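PDB 4G2A: YARHG domain-containing protein from Legionella pneumophila subsp. pneumophila, which is of unknown function but may bind a nutrient, joining a beta-rich DUF4424-type region to a helical YARHG domain. Local coordinates for residues 9-14 against 158-164; 62-68 against 123-129; 198-202 against 227-232. Numbering follows the deposited sequence.

Interaction 1: 9-14 against 158-164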
ATOM      1  N   GLU A   9      -2.028   0.754   8.054  1.00 25.52           N
ATOM      2  CA  GLU A   9      -0.645   0.460   7.675  1.00 25.31           C
ATOM      3  C   GLU A   9       0.055  -0.409   8.724  1.00 30.51           C
ATOM      4  O   GLU A   9      -0.419  -0.540   9.861  1.00 31.26           O
ATOM      5  CB  GLU A   9       0.161   1.762   7.434  1.00 26.62           C
ATOM      6  CG  GLU A   9       0.264   2.743   8.609  1.00 34.13           C
ATOM      7  CD  GLU A   9       1.437   3.715   8.534  1.00 60.77           C
ATOM      8  OE1 GLU A   9       2.440   3.412   7.842  1.00 59.68           O
ATOM      9  OE2 GLU A   9       1.386   4.756   9.223  1.00 46.54           O
ATOM     10  N   GLY A  10       1.184  -0.972   8.322  1.00 25.63           N
ATOM     11  CA  GLY A  10       2.016  -1.775   9.196  1.00 25.28           C
ATOM     12  C   GLY A  10       3.028  -0.954   9.971  1.00 27.80           C
ATOM     13  O   GLY A  10       3.333   0.194   9.622  1.00 26.78           O
ATOM     14  N   SER A  11       3.512  -1.526  11.064  1.00 23.73           N
ATOM     15  CA  SER A  11       4.488  -0.868  11.933  1.00 24.01           C
ATOM     16  C   SER A  11       5.405  -1.901  12.556  1.00 27.87           C
ATOM     17  O   SER A  11       4.971  -3.038  12.802  1.00 26.42           O
ATOM     18  CB  SER A  11       3.782  -0.081  13.037  1.00 27.00           C
ATOM     19  OG  SER A  11       3.239   1.156  12.601  1.00 33.83           O
ATOM     20  N   LEU A  12       6.669  -1.513  12.807  1.00 24.62           N
ATOM     21  CA  LEU A  12       7.630  -2.365  13.525  1.00 25.55           C
ATOM     22  C   LEU A  12       7.126  -2.588  14.964  1.00 31.20           C
ATOM     23  O   LEU A  12       6.463  -1.679  15.486  1.00 31.72           O
ATOM     24  CB  LEU A  12       9.038  -1.691  13.596  1.00 25.48           C
ATOM     25  CG  LEU A  12       9.964  -1.772  12.398  1.00 29.11           C
ATOM     26  CD1 LEU A  12      11.246  -1.059  12.694  1.00 29.52           C
ATOM     27  CD2 LEU A  12      10.277  -3.217  12.006  1.00 30.31           C
ATOM     28  N   PRO A  13       7.439  -3.709  15.657  1.00 27.77           N
ATOM     29  CA  PRO A  13       7.097  -3.776  17.088  1.00 27.74           C
ATOM     30  C   PRO A  13       7.964  -2.759  17.823  1.00 32.79           C
ATOM     31  O   PRO A  13       9.061  -2.433  17.352  1.00 32.80           O
ATOM     32  CB  PRO A  13       7.450  -5.222  17.496  1.00 29.69           C
ATOM     33  CG  PRO A  13       7.897  -5.916  16.267  1.00 33.60           C
ATOM     34  CD  PRO A  13       8.268  -4.862  15.258  1.00 29.51           C
ATOM     35  N   ILE A  14       7.473  -2.203  18.927  1.00 29.78           N
ATOM     36  CA  ILE A  14       8.284  -1.229  19.642  1.00 29.38           C
ATOM     37  C   ILE A  14       8.357  -1.590  21.128  1.00 34.98           C
ATOM     38  O   ILE A  14       7.423  -2.199  21.648  1.00 34.67           O
ATOM     39  CB  ILE A  14       7.775   0.223  19.413  1.00 31.90           C
ATOM     40  CG1 ILE A  14       6.341   0.435  19.890  1.00 31.94           C
ATOM     41  CG2 ILE A  14       7.940   0.652  17.971  1.00 31.93           C
ATOM     42  CD1 ILE A  14       6.220   1.545  20.830  1.00 38.87           C
ATOM     43  N   ARG A 158       2.222   1.425   3.044  1.00 28.68           N
ATOM     44  CA  ARG A 158       3.140   2.016   4.008  1.00 27.37           C
ATOM     45  C   ARG A 158       3.491   1.040   5.105  1.00 29.17           C
ATOM     46  O   ARG A 158       2.747   0.104   5.384  1.00 28.43           O
ATOM     47  CB  ARG A 158       2.547   3.301   4.635  1.00 24.51           C
ATOM     48  CG  ARG A 158       1.690   4.176   3.731  1.00 26.92           C
ATOM     49  CD  ARG A 158       1.123   5.301   4.546  1.00 25.41           C
ATOM     50  NE  ARG A 158      -0.070   5.931   3.971  1.00 22.79           N
ATOM     51  CZ  ARG A 158      -0.049   6.973   3.143  1.00 37.18           C
ATOM     52  NH1 ARG A 158       1.111   7.485   2.734  1.00 22.87           N
ATOM     53  NH2 ARG A 158      -1.182   7.518   2.723  1.00 27.63           N
ATOM     54  N   TYR A 159       4.632   1.292   5.741  1.00 26.63           N
ATOM     55  CA  TYR A 159       5.169   0.532   6.866  1.00 24.95           C
ATOM     56  C   TYR A 159       6.098   1.438   7.668  1.00 27.66           C
ATOM     57  O   TYR A 159       7.053   1.960   7.096  1.00 26.57           O
ATOM     58  CB  TYR A 159       5.893  -0.727   6.382  1.00 24.65           C
ATOM     59  CG  TYR A 159       6.078  -1.770   7.460  1.00 25.01           C
ATOM     60  CD1 TYR A 159       7.157  -1.707   8.338  1.00 25.23           C
ATOM     61  CD2 TYR A 159       5.153  -2.797   7.630  1.00 25.23           C
ATOM     62  CE1 TYR A 159       7.321  -2.649   9.345  1.00 24.33           C
ATOM     63  CE2 TYR A 159       5.320  -3.759   8.625  1.00 26.50           C
ATOM     64  CZ  TYR A 159       6.417  -3.689   9.470  1.00 32.09           C
ATOM     65  OH  TYR A 159       6.601  -4.632  10.453  1.00 34.88           O
ATOM     66  N   VAL A 160       5.810   1.638   8.983  1.00 23.37           N
ATOM     67  CA  VAL A 160       6.621   2.481   9.867  1.00 23.30           C
ATOM     68  C   VAL A 160       7.891   1.714  10.301  1.00 28.70           C
ATOM     69  O   VAL A 160       7.808   0.668  10.942  1.00 27.87           O
ATOM     70  CB  VAL A 160       5.834   3.036  11.073  1.00 25.90           C
ATOM     71  CG1 VAL A 160       6.744   3.842  12.004  1.00 26.08           C
ATOM     72  CG2 VAL A 160       4.642   3.882  10.609  1.00 24.49           C
ATOM     73  N   LEU A 161       9.063   2.274   9.935  1.00 26.27           N
ATOM     74  CA  LEU A 161      10.387   1.724  10.178  1.00 26.42           C
ATOM     75  C   LEU A 161      11.254   2.638  11.046  1.00 32.21           C
ATOM     76  O   LEU A 161      12.189   2.135  11.662  1.00 33.47           O
ATOM     77  CB  LEU A 161      11.093   1.484   8.827  1.00 26.53           C
ATOM     78  CG  LEU A 161      10.540   0.334   7.945  1.00 30.75           C
ATOM     79  CD1 LEU A 161      11.094   0.410   6.517  1.00 31.46           C
ATOM     80  CD2 LEU A 161      10.832  -1.024   8.545  1.00 30.67           C
ATOM     81  N   LYS A 162      10.962   3.962  11.093  1.00 28.32           N
ATOM     82  CA  LYS A 162      11.742   4.954  11.846  1.00 29.50           C
ATOM     83  C   LYS A 162      11.784   4.664  13.366  1.00 34.95           C
ATOM     84  O   LYS A 162      12.723   5.076  14.053  1.00 33.77           O
ATOM     85  CB  LYS A 162      11.198   6.377  11.614  1.00 30.69           C
ATOM     86  CG  LYS A 162      11.512   6.953  10.235  1.00 35.95           C
ATOM     87  CD  LYS A 162      11.275   8.469  10.193  1.00 40.84           C
ATOM     88  CE  LYS A 162      11.007   8.996   8.797  1.00 52.34           C
ATOM     89  NZ  LYS A 162      10.714  10.467   8.780  1.00 63.26           N
ATOM     90  N   THR A 163      10.746   3.981  13.868  1.00 32.56           N
ATOM     91  CA  THR A 163      10.546   3.607  15.261  1.00 32.72           C
ATOM     92  C   THR A 163      11.554   2.557  15.680  1.00 39.11           C
ATOM     93  O   THR A 163      11.776   2.381  16.875  1.00 39.84           O
ATOM     94  CB  THR A 163       9.110   3.143  15.487  1.00 36.25           C
ATOM     95  OG1 THR A 163       8.772   2.146  14.514  1.00 26.53           O
ATOM     96  CG2 THR A 163       8.112   4.295  15.443  1.00 33.09           C
ATOM     97  N   GLY A 164      12.218   1.931  14.705  1.00 36.69           N
ATOM     98  CA  GLY A 164      13.299   0.984  14.955  1.00 37.15           C
ATOM     99  C   GLY A 164      14.421   1.569  15.802  1.00 41.66           C
ATOM    100  O   GLY A 164      15.168   0.826  16.442  1.00 42.69           O
TER
HETATM  101  O   HOH W   1       4.412  -5.560  11.767  1.00 24.24           O
HETATM  102  O   HOH W   2       6.470   1.161  15.052  1.00 40.88           O

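Interaction 2: 62-68 against 123-129. With SO4 (sulfate ion), chain B.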
ATOM      1  N   ILE A  62      10.317  -8.004  28.952  1.00 43.59           N
ATOM      2  CA  ILE A  62       9.891  -6.712  28.415  1.00 42.36           C
ATOM      3  C   ILE A  62       8.496  -6.829  27.789  1.00 44.99           C
ATOM      4  O   ILE A  62       8.064  -7.902  27.361  1.00 45.18           O
ATOM      5  CB  ILE A  62      10.914  -6.079  27.403  1.00 44.78           C
ATOM      6  CG1 ILE A  62      10.916  -6.774  26.019  1.00 44.27           C
ATOM      7  CG2 ILE A  62      12.332  -5.934  27.973  1.00 45.26           C
ATOM      8  CD1 ILE A  62      11.040  -5.815  24.849  1.00 46.89           C
ATOM      9  N   SER A  63       7.806  -5.710  27.750  1.00 39.77           N
ATOM     10  CA  SER A  63       6.516  -5.589  27.115  1.00 38.08           C
ATOM     11  C   SER A  63       6.750  -4.956  25.723  1.00 39.22           C
ATOM     12  O   SER A  63       7.468  -3.955  25.592  1.00 38.84           O
ATOM     13  CB  SER A  63       5.574  -4.761  27.989  1.00 42.32           C
ATOM     14  OG  SER A  63       4.232  -4.827  27.530  1.00 54.00           O
HETATM   15  N   MSE A  64       6.245  -5.611  24.686  1.00 33.89           N
HETATM   16  CA  MSE A  64       6.348  -5.142  23.309  1.00 31.48           C
HETATM   17  C   MSE A  64       5.006  -4.655  22.869  1.00 34.33           C
HETATM   18  O   MSE A  64       3.993  -5.199  23.310  1.00 33.58           O
HETATM   19  CB  MSE A  64       6.809  -6.256  22.379  1.00 33.25           C
HETATM   20  CG  MSE A  64       8.272  -6.538  22.431  1.00 40.29           C
HETATM   21 SE   MSE A  64       8.767  -7.569  20.860  0.75 46.86          SE
HETATM   22  CE  MSE A  64      10.545  -8.097  21.476  1.00 43.68           C
ATOM     23  N   ALA A  65       4.982  -3.664  21.964  1.00 30.64           N
ATOM     24  CA  ALA A  65       3.733  -3.116  21.456  1.00 28.77           C
ATOM     25  C   ALA A  65       3.744  -2.974  19.954  1.00 31.76           C
ATOM     26  O   ALA A  65       4.775  -2.597  19.375  1.00 30.21           O
ATOM     27  CB  ALA A  65       3.466  -1.765  22.091  1.00 29.21           C
ATOM     28  N   PHE A  66       2.580  -3.274  19.322  1.00 28.19           N
ATOM     29  CA  PHE A  66       2.335  -3.062  17.894  1.00 26.58           C
ATOM     30  C   PHE A  66       1.412  -1.842  17.777  1.00 28.45           C
ATOM     31  O   PHE A  66       0.232  -1.992  18.053  1.00 26.21           O
ATOM     32  CB  PHE A  66       1.734  -4.297  17.185  1.00 27.71           C
ATOM     33  CG  PHE A  66       1.179  -4.002  15.795  1.00 27.76           C
ATOM     34  CD1 PHE A  66       2.020  -3.945  14.688  1.00 28.77           C
ATOM     35  CD2 PHE A  66      -0.181  -3.801  15.596  1.00 28.26           C
ATOM     36  CE1 PHE A  66       1.504  -3.713  13.405  1.00 27.35           C
ATOM     37  CE2 PHE A  66      -0.692  -3.555  14.313  1.00 29.06           C
ATOM     38  CZ  PHE A  66       0.157  -3.524  13.228  1.00 25.66           C
ATOM     39  N   PRO A  67       1.926  -0.632  17.410  1.00 26.02           N
ATOM     40  CA  PRO A  67       1.047   0.543  17.292  1.00 25.53           C
ATOM     41  C   PRO A  67       0.253   0.535  16.002  1.00 28.92           C
ATOM     42  O   PRO A  67       0.704  -0.008  14.996  1.00 30.15           O
ATOM     43  CB  PRO A  67       2.014   1.728  17.323  1.00 27.98           C
ATOM     44  CG  PRO A  67       3.381   1.156  17.356  1.00 33.15           C
ATOM     45  CD  PRO A  67       3.308  -0.291  17.035  1.00 28.56           C
ATOM     46  N   PHE A  68      -0.916   1.157  16.005  1.00 24.89           N
ATOM     47  CA  PHE A  68      -1.735   1.154  14.790  1.00 23.32           C
ATOM     48  C   PHE A  68      -2.636   2.400  14.681  1.00 25.21           C
ATOM     49  O   PHE A  68      -3.043   2.967  15.702  1.00 22.39           O
ATOM     50  CB  PHE A  68      -2.604  -0.134  14.739  1.00 24.05           C
ATOM     51  CG  PHE A  68      -3.394  -0.417  15.993  1.00 23.99           C
ATOM     52  CD1 PHE A  68      -4.600   0.242  16.245  1.00 26.72           C
ATOM     53  CD2 PHE A  68      -2.956  -1.352  16.911  1.00 24.11           C
ATOM     54  CE1 PHE A  68      -5.336  -0.028  17.401  1.00 26.62           C
ATOM     55  CE2 PHE A  68      -3.698  -1.624  18.068  1.00 27.22           C
ATOM     56  CZ  PHE A  68      -4.873  -0.953  18.314  1.00 25.23           C
ATOM     57  N   ASP A 123      -2.676   4.152  20.068  1.00 30.06           N
ATOM     58  CA  ASP A 123      -3.214   2.813  20.310  1.00 29.70           C
ATOM     59  C   ASP A 123      -2.249   1.743  19.857  1.00 30.22           C
ATOM     60  O   ASP A 123      -1.594   1.910  18.842  1.00 28.11           O
ATOM     61  CB  ASP A 123      -4.562   2.643  19.592  1.00 32.13           C
ATOM     62  CG  ASP A 123      -5.545   3.761  19.880  1.00 43.16           C
ATOM     63  OD1 ASP A 123      -6.232   3.694  20.919  1.00 46.28           O
ATOM     64  OD2 ASP A 123      -5.607   4.714  19.079  1.00 49.88           O
ATOM     65  N   ALA A 124      -2.141   0.647  20.628  1.00 27.60           N
ATOM     66  CA  ALA A 124      -1.242  -0.475  20.325  1.00 25.42           C
ATOM     67  C   ALA A 124      -1.762  -1.777  20.928  1.00 28.84           C
ATOM     68  O   ALA A 124      -2.596  -1.737  21.827  1.00 29.45           O
ATOM     69  CB  ALA A 124       0.160  -0.188  20.863  1.00 25.91           C
ATOM     70  N   TYR A 125      -1.289  -2.926  20.401  1.00 25.28           N
ATOM     71  CA  TYR A 125      -1.509  -4.280  20.934  1.00 25.17           C
ATOM     72  C   TYR A 125      -0.257  -4.636  21.703  1.00 30.26           C
ATOM     73  O   TYR A 125       0.836  -4.437  21.184  1.00 28.54           O
ATOM     74  CB  TYR A 125      -1.805  -5.314  19.836  1.00 25.07           C
ATOM     75  CG  TYR A 125      -3.090  -5.066  19.079  1.00 25.99           C
ATOM     76  CD1 TYR A 125      -4.298  -4.878  19.750  1.00 28.32           C
ATOM     77  CD2 TYR A 125      -3.112  -5.062  17.688  1.00 25.98           C
ATOM     78  CE1 TYR A 125      -5.485  -4.649  19.053  1.00 28.45           C
ATOM     79  CE2 TYR A 125      -4.295  -4.833  16.982  1.00 26.01           C
ATOM     80  CZ  TYR A 125      -5.479  -4.634  17.670  1.00 31.93           C
ATOM     81  OH  TYR A 125      -6.635  -4.368  16.975  1.00 35.61           O
ATOM     82  N   PHE A 126      -0.398  -5.088  22.949  1.00 29.75           N
ATOM     83  CA  PHE A 126       0.740  -5.388  23.831  1.00 29.97           C
ATOM     84  C   PHE A 126       0.874  -6.874  24.130  1.00 37.02           C
ATOM     85  O   PHE A 126      -0.123  -7.590  24.221  1.00 37.98           O
ATOM     86  CB  PHE A 126       0.596  -4.624  25.165  1.00 31.43           C
ATOM     87  CG  PHE A 126       0.661  -3.113  25.076  1.00 32.45           C
ATOM     88  CD1 PHE A 126      -0.469  -2.369  24.740  1.00 34.87           C
ATOM     89  CD2 PHE A 126       1.829  -2.431  25.396  1.00 35.15           C
ATOM     90  CE1 PHE A 126      -0.410  -0.976  24.651  1.00 35.35           C
ATOM     91  CE2 PHE A 126       1.880  -1.031  25.339  1.00 38.18           C
ATOM     92  CZ  PHE A 126       0.757  -0.312  24.968  1.00 35.66           C
ATOM     93  N   TRP A 127       2.117  -7.327  24.329  1.00 34.44           N
ATOM     94  CA  TRP A 127       2.434  -8.708  24.692  1.00 34.54           C
ATOM     95  C   TRP A 127       3.768  -8.747  25.465  1.00 41.05           C
ATOM     96  O   TRP A 127       4.611  -7.858  25.303  1.00 39.13           O
ATOM     97  CB  TRP A 127       2.462  -9.625  23.442  1.00 31.79           C
ATOM     98  CG  TRP A 127       3.552  -9.316  22.450  1.00 31.18           C
ATOM     99  CD1 TRP A 127       4.782  -9.901  22.380  1.00 34.28           C
ATOM    100  CD2 TRP A 127       3.481  -8.405  21.346  1.00 29.57           C
ATOM    101  NE1 TRP A 127       5.511  -9.351  21.354  1.00 32.68           N
ATOM    102  CE2 TRP A 127       4.727  -8.454  20.681  1.00 33.08           C
ATOM    103  CE3 TRP A 127       2.488  -7.535  20.860  1.00 29.86           C
ATOM    104  CZ2 TRP A 127       5.015  -7.656  19.563  1.00 31.38           C
ATOM    105  CZ3 TRP A 127       2.780  -6.742  19.762  1.00 30.36           C
ATOM    106  CH2 TRP A 127       4.032  -6.808  19.126  1.00 30.74           C
ATOM    107  N   LYS A 128       3.953  -9.773  26.308  1.00 41.15           N
ATOM    108  CA  LYS A 128       5.193  -9.934  27.071  1.00 42.03           C
ATOM    109  C   LYS A 128       6.152 -10.805  26.302  1.00 45.87           C
ATOM    110  O   LYS A 128       5.725 -11.684  25.548  1.00 44.31           O
ATOM    111  CB  LYS A 128       4.943 -10.532  28.472  1.00 45.81           C
ATOM    112  CG  LYS A 128       4.078  -9.672  29.392  1.00 62.50           C
ATOM    113  CD  LYS A 128       4.815  -8.470  30.018  1.00 69.00           C
ATOM    114  CE  LYS A 128       3.855  -7.441  30.574  1.00 70.95           C
ATOM    115  NZ  LYS A 128       2.936  -8.011  31.604  1.00 77.86           N
ATOM    116  N   THR A 129       7.454 -10.531  26.459  1.00 43.77           N
ATOM    117  CA  THR A 129       8.535 -11.300  25.833  1.00 43.37           C
ATOM    118  C   THR A 129       9.647 -11.482  26.878  1.00 45.21           C
ATOM    119  O   THR A 129      10.163 -10.497  27.408  1.00 44.09           O
ATOM    120  CB  THR A 129       9.054 -10.652  24.531  1.00 52.32           C
ATOM    121  OG1 THR A 129       9.788  -9.478  24.854  1.00 60.43           O
ATOM    122  CG2 THR A 129       7.957 -10.304  23.549  1.00 45.21           C
TER
HETATM  123  S   SO4 B 401       8.513  -3.107  30.226  0.60 75.12           S
HETATM  124  O1  SO4 B 401       7.336  -2.273  30.482  0.60 75.32           O
HETATM  125  O2  SO4 B 401       9.734  -2.412  30.641  0.60 75.06           O
HETATM  126  O3  SO4 B 401       8.398  -4.364  30.972  0.60 75.39           O
HETATM  127  O4  SO4 B 401       8.587  -3.384  28.803  0.60 74.60           O
HETATM  128  O   HOH W   3      -3.627   5.265  17.074  1.00 28.16           O

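Interaction 3: 198-202 against 227-232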
ATOM      1  N   LEU A 198       6.648  11.307  -4.051  1.00 34.74           N
ATOM      2  CA  LEU A 198       6.175  10.127  -4.764  1.00 32.49           C
ATOM      3  C   LEU A 198       7.295   9.108  -4.942  1.00 35.39           C
ATOM      4  O   LEU A 198       7.009   7.962  -5.263  1.00 35.98           O
ATOM      5  CB  LEU A 198       5.598  10.529  -6.130  1.00 32.54           C
ATOM      6  CG  LEU A 198       4.335  11.371  -6.110  1.00 35.81           C
ATOM      7  CD1 LEU A 198       3.946  11.765  -7.515  1.00 36.86           C
ATOM      8  CD2 LEU A 198       3.194  10.629  -5.464  1.00 34.04           C
ATOM      9  N   ASN A 199       8.564   9.502  -4.712  1.00 31.81           N
ATOM     10  CA  ASN A 199       9.692   8.573  -4.816  1.00 31.70           C
ATOM     11  C   ASN A 199       9.631   7.544  -3.719  1.00 34.05           C
ATOM     12  O   ASN A 199       9.336   7.901  -2.581  1.00 33.87           O
ATOM     13  CB  ASN A 199      11.021   9.286  -4.769  1.00 30.40           C
ATOM     14  CG  ASN A 199      11.319  10.069  -6.000  1.00 48.38           C
ATOM     15  OD1 ASN A 199      10.793   9.793  -7.085  1.00 49.06           O
ATOM     16  ND2 ASN A 199      12.224  11.027  -5.865  1.00 40.08           N
ATOM     17  N   PRO A 200       9.865   6.253  -4.031  1.00 28.92           N
ATOM     18  CA  PRO A 200       9.765   5.230  -2.975  1.00 27.26           C
ATOM     19  C   PRO A 200      10.848   5.365  -1.920  1.00 32.68           C
ATOM     20  O   PRO A 200      11.987   5.689  -2.224  1.00 34.73           O
ATOM     21  CB  PRO A 200       9.895   3.910  -3.735  1.00 28.62           C
ATOM     22  CG  PRO A 200       9.656   4.270  -5.188  1.00 33.84           C
ATOM     23  CD  PRO A 200      10.173   5.650  -5.344  1.00 29.88           C
ATOM     24  N   THR A 201      10.478   5.153  -0.670  1.00 29.22           N
ATOM     25  CA  THR A 201      11.421   5.177   0.447  1.00 29.54           C
ATOM     26  C   THR A 201      11.303   3.835   1.202  1.00 31.76           C
ATOM     27  O   THR A 201      10.230   3.247   1.173  1.00 30.68           O
ATOM     28  CB  THR A 201      11.233   6.405   1.373  1.00 33.88           C
ATOM     29  OG1 THR A 201      10.078   6.244   2.178  1.00 34.44           O
ATOM     30  CG2 THR A 201      11.219   7.729   0.626  1.00 30.70           C
ATOM     31  N   PRO A 202      12.360   3.302   1.858  1.00 28.80           N
ATOM     32  CA  PRO A 202      13.735   3.826   1.969  1.00 29.50           C
ATOM     33  C   PRO A 202      14.497   3.663   0.655  1.00 35.26           C
ATOM     34  O   PRO A 202      13.905   3.227  -0.334  1.00 34.69           O
ATOM     35  CB  PRO A 202      14.333   2.962   3.083  1.00 31.12           C
ATOM     36  CG  PRO A 202      13.577   1.665   3.016  1.00 33.89           C
ATOM     37  CD  PRO A 202      12.199   2.024   2.589  1.00 28.62           C
ATOM     38  N   ALA A 227      14.106   6.428   7.233  1.00 45.82           N
ATOM     39  CA  ALA A 227      12.849   6.628   6.495  1.00 43.62           C
ATOM     40  C   ALA A 227      11.931   5.419   6.614  1.00 41.88           C
ATOM     41  O   ALA A 227      12.390   4.292   6.790  1.00 41.78           O
ATOM     42  CB  ALA A 227      13.127   6.918   5.027  1.00 44.79           C
ATOM     43  N   ASP A 228      10.639   5.659   6.513  1.00 34.98           N
ATOM     44  CA  ASP A 228       9.643   4.593   6.541  1.00 32.79           C
ATOM     45  C   ASP A 228       9.483   3.967   5.163  1.00 35.43           C
ATOM     46  O   ASP A 228      10.026   4.462   4.155  1.00 34.86           O
ATOM     47  CB  ASP A 228       8.292   5.157   7.001  1.00 32.86           C
ATOM     48  CG  ASP A 228       8.246   5.610   8.448  1.00 43.59           C
ATOM     49  OD1 ASP A 228       8.876   4.944   9.309  1.00 43.31           O
ATOM     50  OD2 ASP A 228       7.535   6.592   8.734  1.00 54.36           O
ATOM     51  N   LEU A 229       8.721   2.891   5.102  1.00 30.51           N
ATOM     52  CA  LEU A 229       8.364   2.372   3.799  1.00 30.41           C
ATOM     53  C   LEU A 229       7.215   3.244   3.297  1.00 30.19           C
ATOM     54  O   LEU A 229       6.195   3.416   3.976  1.00 28.08           O
ATOM     55  CB  LEU A 229       7.990   0.876   3.808  1.00 31.23           C
ATOM     56  CG  LEU A 229       7.240   0.380   2.562  1.00 35.58           C
ATOM     57  CD1 LEU A 229       8.130   0.399   1.365  1.00 35.54           C
ATOM     58  CD2 LEU A 229       6.730  -0.983   2.761  1.00 39.04           C
ATOM     59  N   SER A 230       7.438   3.864   2.155  1.00 27.18           N
ATOM     60  CA  SER A 230       6.469   4.718   1.498  1.00 26.48           C
ATOM     61  C   SER A 230       6.479   4.355   0.038  1.00 31.70           C
ATOM     62  O   SER A 230       7.463   4.599  -0.661  1.00 31.55           O
ATOM     63  CB  SER A 230       6.800   6.191   1.721  1.00 28.87           C
ATOM     64  OG  SER A 230       5.818   7.010   1.107  1.00 36.39           O
ATOM     65  N   LEU A 231       5.423   3.681  -0.406  1.00 29.37           N
ATOM     66  CA  LEU A 231       5.325   3.256  -1.791  1.00 30.07           C
ATOM     67  C   LEU A 231       3.969   3.646  -2.359  1.00 33.23           C
ATOM     68  O   LEU A 231       2.914   3.201  -1.902  1.00 31.29           O
ATOM     69  CB  LEU A 231       5.599   1.744  -1.911  1.00 30.56           C
ATOM     70  CG  LEU A 231       5.690   1.135  -3.305  1.00 35.81           C
ATOM     71  CD1 LEU A 231       6.880   1.686  -4.082  1.00 35.56           C
ATOM     72  CD2 LEU A 231       5.800  -0.373  -3.213  1.00 37.56           C
ATOM     73  N   CYS A 232       4.030   4.530  -3.335  1.00 32.05           N
ATOM     74  CA  CYS A 232       2.898   5.067  -4.064  1.00 33.67           C
ATOM     75  C   CYS A 232       2.780   4.349  -5.433  1.00 33.58           C
ATOM     76  O   CYS A 232       3.729   4.367  -6.234  1.00 32.19           O
ATOM     77  CB  CYS A 232       3.070   6.570  -4.225  1.00 36.63           C
ATOM     78  SG  CYS A 232       1.613   7.400  -4.873  1.00 42.07           S
TER
HETATM   79  O   HOH W   4       6.425   5.889  -3.609  1.00 30.75           O
HETATM   80  O   HOH W   5       5.666   6.164  -6.698  1.00 31.74           O
HETATM   81  O   HOH W   6       6.984   8.161  -1.117  1.00 34.23           O

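Interaction 1: 9-14 against 158-164
Segments 9-14 and 158-164 run side by side as parallel beta neighbours, G10 facing Y159 and S11 facing V160 with CA-CA distances of 4.5 Å in both pairs. As is usual between parallel strands, the bonds of one residue go to two different partners: V160 straddles the bridge, its N giving a hydrogen bond to G10 O (2.9 Å) and its O taking one from L12 N (3.1 Å). A weaker bond, G10 N to R158 O at 3.5 Å, marks the looser end. G10 must be small because the Y159 ring lies flat over its backbone; a CB there would sit 2.5 Å from Y159 CD2. One ring face thus rests on G10 C and S11 N, while L12 CD2 touches Y159 CE1 at 4.0 Å. On the sheet face of S11 and V160, S11 OG lies 3.6 Å from V160 CB, and E9 OE1 comes within 3.2 Å of R158 CB. Beyond V160 the chain turns into a short 3-10 segment, where L12 CD1 packs on G164 CA (3.7 Å) and I14 CG2 on T163 CB (3.7 Å). L12 and Y159 both continue onto F50 of strand 43-54 and onto strand 21-33, placing their side of the contact in the apolar interior. Two waters, one on each face of the 9-14 backbone, join S11 O to Y159 OH and L12 O to T163 OG1. Parallel bonding therefore holds the strands, while the hydroxyls of Y159 and T163 reach strand carbonyls through water within a largely apolar contact.

Interaction 2: 62-68 against 123-129
W127 lays its indole over CB of M64, a selenomethionine, and the backbone N of A65; M64 CB is 3.5 Å from W127 CE2 and makes a CH-pi contact with the five-membered ring, and the selenium, set obliquely to that ring, adds a Met-aromatic contact. The frame is an antiparallel pair of strands, their axes 4.2 Å apart at closest approach, within the large mixed sheet. I62-T129, M64-W127 and F66-Y125 are hydrogen-bonded pairs; M64 N meets W127 O at 2.8 Å and W127 N meets M64 O at 3.0 Å. Side chains alternate between faces. With W127 and M64 lie F66, Y125 and F68, a run of flat, bulky groups suited to filling apolar space: F66 CD2 touches Y125 CD2 at 3.8 Å, and F68 CE2 approaches Y125 CE2 at 3.4 Å. F95 of strand 95-99, which pairs with neither of these strands, stacks on F66 and packs on W127, covering both. On the other face, small residues leave room for F126: A65 CB sits over its ring, 3.7 Å from F126 CE2, and meets A124 CB at 3.9 Å. P67, which has no NH to donate, fits a non-hydrogen-bonded pair with A124. The outward-facing amide of S63 is taken up by a sulfate ion, probably from the crystallisation liquor, with S63 N 2.7 Å from sulfate O4.

Interaction 3: 198-202 against 227-232
The shortest polar link is the hydroxyl of T201, whose OG1 donates to D228 O at 2.7 Å. Beside it, T201 and S230 form a single antiparallel beta bridge, a hydrogen-bonded pair in which T201 N reaches S230 O at 3.1 Å and S230 N reaches T201 O at 3.0 Å. A loop, 198-202, is thereby fastened to strand 229-235 of the large sheet. Threonine suits the place because its backbone and its side chain both bond to the same partner segment. P200 and P202 flank the bridge where no NH is needed toward this partner, and the peptide bond before P202 is cis. One water accepts from C232 N (2.8 Å) and lies 2.7 Å from L198 O, a second lies 2.7 Å from both L198 O and C232 O, and a third joins N199 O to S230 OG, 2.8 Å from each. D228 points its CA-to-CB bond away, and its OD1 accepts from the backbone NH groups of L161 and K162. Farther out the packing is apolar. P200 CB meets L231 CD1 at 3.8 Å, both residues also resting on L187, while A227, a small residue, brings its CB to 4.1 Å from T201 CB. C232 is disulfide-bonded to C188, tying the strand to the beginning of the same loop; against that sulfur packs L198, its CD2 3.6 Å from C232 SG.

Overall arrangement
All three contacts reach one large mixed sheet, interaction 3 through strand 229-235; the strand order 123-131, 60-68, 10-15, 155-160, 229-235 leads from interaction 2 through 1 to 3. Centres of interactions 1 and 2 are about 12 Å apart, joined where I14 N meets A65 O at 2.8 Å; those of 1 and 3 are about 13 Å apart, joined by L229 N with Y159 O at 2.8 Å. Interactions 2 and 3, about 25 Å between centres, do not touch. Along the chain, interaction 2 falls between the segments of interaction 1; interaction 3 follows both. Sequence-distant strands are thus brought together in one mixed sheet, and strand 229-235 leads directly into helix 236-250.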